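Local structure of phenylacetic acid degradation-related protein (Ralstonia eutropha JMP134, 2PIM) at the interface of chains A and B. The protein is a putative thioesterase of the PaaI-type hot-dog superfamily, which probably hydrolyses the thioester bond of acyl-CoA substrates. Numbering follows the deposited sequence. Chains: chain A/B, Phenylacetic acid degradation-related protein.

Contact 1: the interface of chains A and B. Residues chain A 48-49, 57, 60; chain B 21, 25, 60, 63.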
loop_
_atom_site.group_PDB
_atom_site.type_symbol
_atom_site.label_atom_id
_atom_site.label_comp_id
_atom_site.label_asym_id
_atom_site.label_seq_id
_atom_site.Cartn_x
_atom_site.Cartn_y
_atom_site.Cartn_z
ATOM N N ALA A 48 -7.288 5.725 -11.780
ATOM C CA ALA A 48 -5.948 5.230 -11.934
ATOM C C ALA A 48 -5.547 4.204 -10.879
ATOM O O ALA A 48 -4.493 3.602 -10.975
ATOM C CB ALA A 48 -5.003 6.394 -11.887
ATOM N N PHE A 49 -6.353 4.035 -9.840
ATOM C CA PHE A 49 -6.004 3.153 -8.753
ATOM C C PHE A 49 -6.827 1.875 -8.794
ATOM O O PHE A 49 -6.796 1.097 -7.842
ATOM C CB PHE A 49 -6.272 3.813 -7.399
ATOM C CG PHE A 49 -5.498 5.061 -7.130
ATOM C CD1 PHE A 49 -4.423 5.455 -7.900
ATOM C CD2 PHE A 49 -5.867 5.851 -6.043
ATOM C CE1 PHE A 49 -3.737 6.636 -7.603
ATOM C CE2 PHE A 49 -5.195 7.015 -5.733
ATOM C CZ PHE A 49 -4.134 7.410 -6.506
ATOM N N GLN A 57 -7.542 -0.962 -5.928
ATOM C CA GLN A 57 -6.527 -1.939 -5.515
ATOM C C GLN A 57 -6.287 -1.819 -4.017
ATOM O O GLN A 57 -6.205 -0.689 -3.494
ATOM C CB GLN A 57 -5.203 -1.685 -6.224
ATOM C CG GLN A 57 -4.249 -2.882 -6.184
ATOM C CD GLN A 57 -2.802 -2.466 -5.972
ATOM O OE1 GLN A 57 -2.524 -1.516 -5.230
ATOM N NE2 GLN A 57 -1.864 -3.195 -6.611
HETATM N N MSE A 60 -3.363 0.289 -2.808
HETATM C CA MSE A 60 -3.581 1.747 -2.864
HETATM C C MSE A 60 -4.322 2.188 -1.590
HETATM O O MSE A 60 -3.970 3.208 -1.018
HETATM C CB MSE A 60 -4.328 2.168 -4.139
HETATM C CG MSE A 60 -3.483 1.948 -5.413
HETATM SE SE MSE A 60 -1.780 2.917 -5.285
HETATM C CE MSE A 60 -2.377 4.605 -4.797
ATOM N N VAL B 21 -4.243 0.333 -12.210
ATOM C CA VAL B 21 -3.312 0.516 -11.096
ATOM C C VAL B 21 -1.889 0.074 -11.456
ATOM O O VAL B 21 -0.919 0.702 -11.040
ATOM C CB VAL B 21 -3.834 -0.140 -9.762
ATOM C CG1 VAL B 21 -4.019 -1.682 -9.874
ATOM C CG2 VAL B 21 -2.910 0.212 -8.595
ATOM N N LEU B 25 1.557 2.250 -11.256
ATOM C CA LEU B 25 2.807 1.802 -10.608
ATOM C C LEU B 25 3.970 1.486 -11.562
ATOM O O LEU B 25 5.058 1.139 -11.096
ATOM C CB LEU B 25 2.514 0.593 -9.715
ATOM C CG LEU B 25 1.402 0.868 -8.680
ATOM C CD1 LEU B 25 0.947 -0.431 -8.090
ATOM C CD2 LEU B 25 1.887 1.858 -7.623
HETATM N N MSE B 60 3.093 3.001 -0.837
HETATM C CA MSE B 60 3.199 2.919 -2.307
HETATM C C MSE B 60 4.006 1.664 -2.679
HETATM O O MSE B 60 3.628 0.964 -3.604
HETATM C CB MSE B 60 3.808 4.194 -2.911
HETATM C CG MSE B 60 2.880 5.419 -2.750
HETATM SE SE MSE B 60 1.127 5.066 -3.560
HETATM C CE MSE B 60 1.636 4.449 -5.235
ATOM N N ALA B 63 1.723 -1.167 -2.454
ATOM C CA ALA B 63 0.870 -1.329 -3.639
ATOM C C ALA B 63 1.581 -2.098 -4.743
ATOM O O ALA B 63 0.964 -2.841 -5.480
ATOM C CB ALA B 63 0.368 0.050 -4.147
#

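Contact 2: the interface of chains A and B. Residues chain A 85-88, 90; chain B 90-92.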
loop_
_atom_site.group_PDB
_atom_site.type_symbol
_atom_site.label_atom_id
_atom_site.label_comp_id
_atom_site.label_asym_id
_atom_site.label_seq_id
_atom_site.Cartn_x
_atom_site.Cartn_y
_atom_site.Cartn_z
ATOM N N THR A 85 7.846 3.941 9.758
ATOM C CA THR A 85 7.021 2.735 9.865
ATOM C C THR A 85 7.789 1.441 9.542
ATOM O O THR A 85 8.376 1.316 8.480
ATOM C CB THR A 85 5.799 2.840 8.942
ATOM O OG1 THR A 85 5.029 4.004 9.294
ATOM C CG2 THR A 85 4.910 1.643 9.073
ATOM N N LEU A 86 7.741 0.465 10.448
ATOM C CA LEU A 86 8.536 -0.747 10.359
ATOM C C LEU A 86 7.721 -1.862 9.759
ATOM O O LEU A 86 8.226 -2.643 8.960
ATOM C CB LEU A 86 9.003 -1.179 11.738
ATOM C CG LEU A 86 9.839 -0.172 12.503
ATOM C CD1 LEU A 86 10.269 -0.770 13.837
ATOM C CD2 LEU A 86 11.084 0.283 11.733
ATOM N N ASN A 87 6.465 -1.948 10.165
ATOM C CA ASN A 87 5.547 -2.965 9.691
ATOM C C ASN A 87 4.200 -2.299 9.562
ATOM O O ASN A 87 3.890 -1.382 10.359
ATOM C CB ASN A 87 5.450 -4.140 10.712
ATOM C CG ASN A 87 4.644 -5.351 10.172
ATOM O OD1 ASN A 87 3.445 -5.489 10.456
ATOM N ND2 ASN A 87 5.346 -6.282 9.449
ATOM N N LEU A 88 3.427 -2.738 8.556
ATOM C CA LEU A 88 2.049 -2.312 8.356
ATOM C C LEU A 88 1.234 -3.554 7.929
ATOM O O LEU A 88 1.559 -4.181 6.960
ATOM C CB LEU A 88 1.997 -1.263 7.251
ATOM C CG LEU A 88 0.676 -0.607 6.830
ATOM C CD1 LEU A 88 -0.012 0.103 7.969
ATOM C CD2 LEU A 88 0.952 0.364 5.716
ATOM N N LEU A 90 -2.333 -4.992 6.762
ATOM C CA LEU A 90 -3.528 -4.488 6.107
ATOM C C LEU A 90 -4.537 -5.604 5.972
ATOM O O LEU A 90 -4.176 -6.682 5.588
ATOM C CB LEU A 90 -3.195 -4.031 4.682
ATOM C CG LEU A 90 -2.136 -2.949 4.596
ATOM C CD1 LEU A 90 -1.773 -2.735 3.116
ATOM C CD2 LEU A 90 -2.563 -1.649 5.271
ATOM N N LEU B 90 3.234 -6.011 5.431
ATOM C CA LEU B 90 4.332 -5.326 4.769
ATOM C C LEU B 90 5.405 -5.002 5.780
ATOM O O LEU B 90 5.094 -4.534 6.841
ATOM C CB LEU B 90 3.851 -3.986 4.202
ATOM C CG LEU B 90 2.713 -4.092 3.206
ATOM C CD1 LEU B 90 2.216 -2.673 2.877
ATOM C CD2 LEU B 90 3.097 -4.866 1.949
ATOM N N SER B 91 6.658 -5.280 5.426
ATOM C CA SER B 91 7.801 -4.977 6.238
ATOM C C SER B 91 8.654 -4.088 5.373
ATOM O O SER B 91 8.930 -4.412 4.194
ATOM C CB SER B 91 8.589 -6.250 6.638
ATOM O OG SER B 91 7.795 -7.161 7.375
ATOM N N PHE B 92 9.089 -2.993 5.985
ATOM C CA PHE B 92 9.858 -1.954 5.344
ATOM C C PHE B 92 11.250 -2.005 5.927
ATOM O O PHE B 92 11.418 -1.786 7.107
ATOM C CB PHE B 92 9.229 -0.573 5.614
ATOM C CG PHE B 92 7.792 -0.487 5.192
ATOM C CD1 PHE B 92 7.452 -0.654 3.863
ATOM C CD2 PHE B 92 6.779 -0.278 6.119
ATOM C CE1 PHE B 92 6.138 -0.628 3.456
ATOM C CE2 PHE B 92 5.444 -0.224 5.705
ATOM C CZ PHE B 92 5.130 -0.415 4.373
HETATM O O HOH W 1 11.408 -3.119 9.666
#

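Contact 1: the interface of chains A and B
A:Gln57 and A:Met60, the latter a selenomethionine, meet B:Val21, B:Met60 and B:Ala63 where two hot-dog-fold thioesterase subunits join beside their central helices, 58-75. The side-chain amide of A:Gln57 reaches across, and its NE2 donates to the backbone O of B:Ala63 at 3.1 Å. The bond is fairly straight, 157° at the hydrogen, although the oxygen lies a little off the amide plane. OE1 of the same amide sits 3.5 Å from CB of B:Ala63 and accepts a weak bond from the backbone N of A:Met60, in the first turn of helix 58-75, which may help hold the amide's turn. B:Val21, on helix 20-25, lays its two methyls across the A:Gln57 chain at about a right angle: CG1 rests on CB and CG, while CG2 reaches CD and comes within 3.7 Å of CG of A:Met60. Its CB faces the backbone carbonyl of A:Phe49. The two selenomethionine chains lie at a slant to each other near the two-fold axis, SE of A:Met60 lying 3.7 Å from CE of B:Met60, with the reciprocal pair equally spaced. SE of A:Met60 also packs on CB of B:Ala63. Behind this layer, bends at chi2 and chi3 (-57° and -50°) fold CE of A:Met60 back over the centre of the A:Phe49 ring, 3.5 Å above its plane. The ring belongs to the short 3-10 turn 47-49 and supports the selenomethionine from within its own subunit.

Contact 2: the interface of chains A and B
A:Leu88 and B:Leu90 pair backbone to backbone where strand 84-92 of one subunit runs antiparallel to the same strand of the other. Two hydrogen bonds join this pair in both directions. A:Leu88 N donates to B:Leu90 O at 3.0 Å. B:Leu90 N returns a bond to A:Leu88 O at 2.9 Å. Farther along, B:Phe92 N gives a nearly straight bond to A:Leu86 O, 175° at the hydrogen, yet it approaches from above the carbonyl plane. Water 1 spans the same end of the pairing, lying 2.9 Å from B:Phe92 O and at a longer distance from A:Leu86 O.

Side-chain polar contact is slighter. A:Asn87 extends its amide from the sheet with CG anti to the backbone N (chi1 -172°), which brings ND2 towards the B:Ser91 hydroxyl. The resulting bond to OG is weak, 3.3 Å long and bent to 130° at the hydrogen. ND2 is also near B:Leu90 O, but the geometry is wrong for a hydrogen bond.

Apolar packing centres on B:Phe92, which has the most surface hidden by the partner among the residues of this patch. Its side chain runs parallel to that of A:Thr85. The ring's CE2 corner touches the threonine methyl CG2 at 3.9 Å and, at the same distance, CB of A:Leu88. The adjacent ring atom CD2 lies 3.3 Å from the backbone O of A:Thr85, so the ring fits against both backbone and side chain. Near the two-fold axis the leucines A:Leu90 and B:Leu90 bring their CD1 methyls together at 4.0 Å, their chains inclined to each other.

Through this edge-to-edge pairing the sheets of both subunits become one continuous sheet, the usual dimer arrangement of hot-dog thioesterases.

The C-alpha centres of contact 1 and contact 2 lie about 17 Å apart in the same two-fold interface, and the two share no residue. Contact 1 joins helices 20-25 and 58-75, the 3-10 turn 47-49 and the loop residue just before helix 58-75; contact 2 is formed by strand 84-92, the next element in the chain. The dimer is therefore held at two levels, by packing at the helices and by pairing in the sheet, and each patch recurs with the chains exchanged. In hot-dog thioesterases the active sites commonly lie at this interface, which suggests, though the structure alone does not show it, that the dimer is the functional unit.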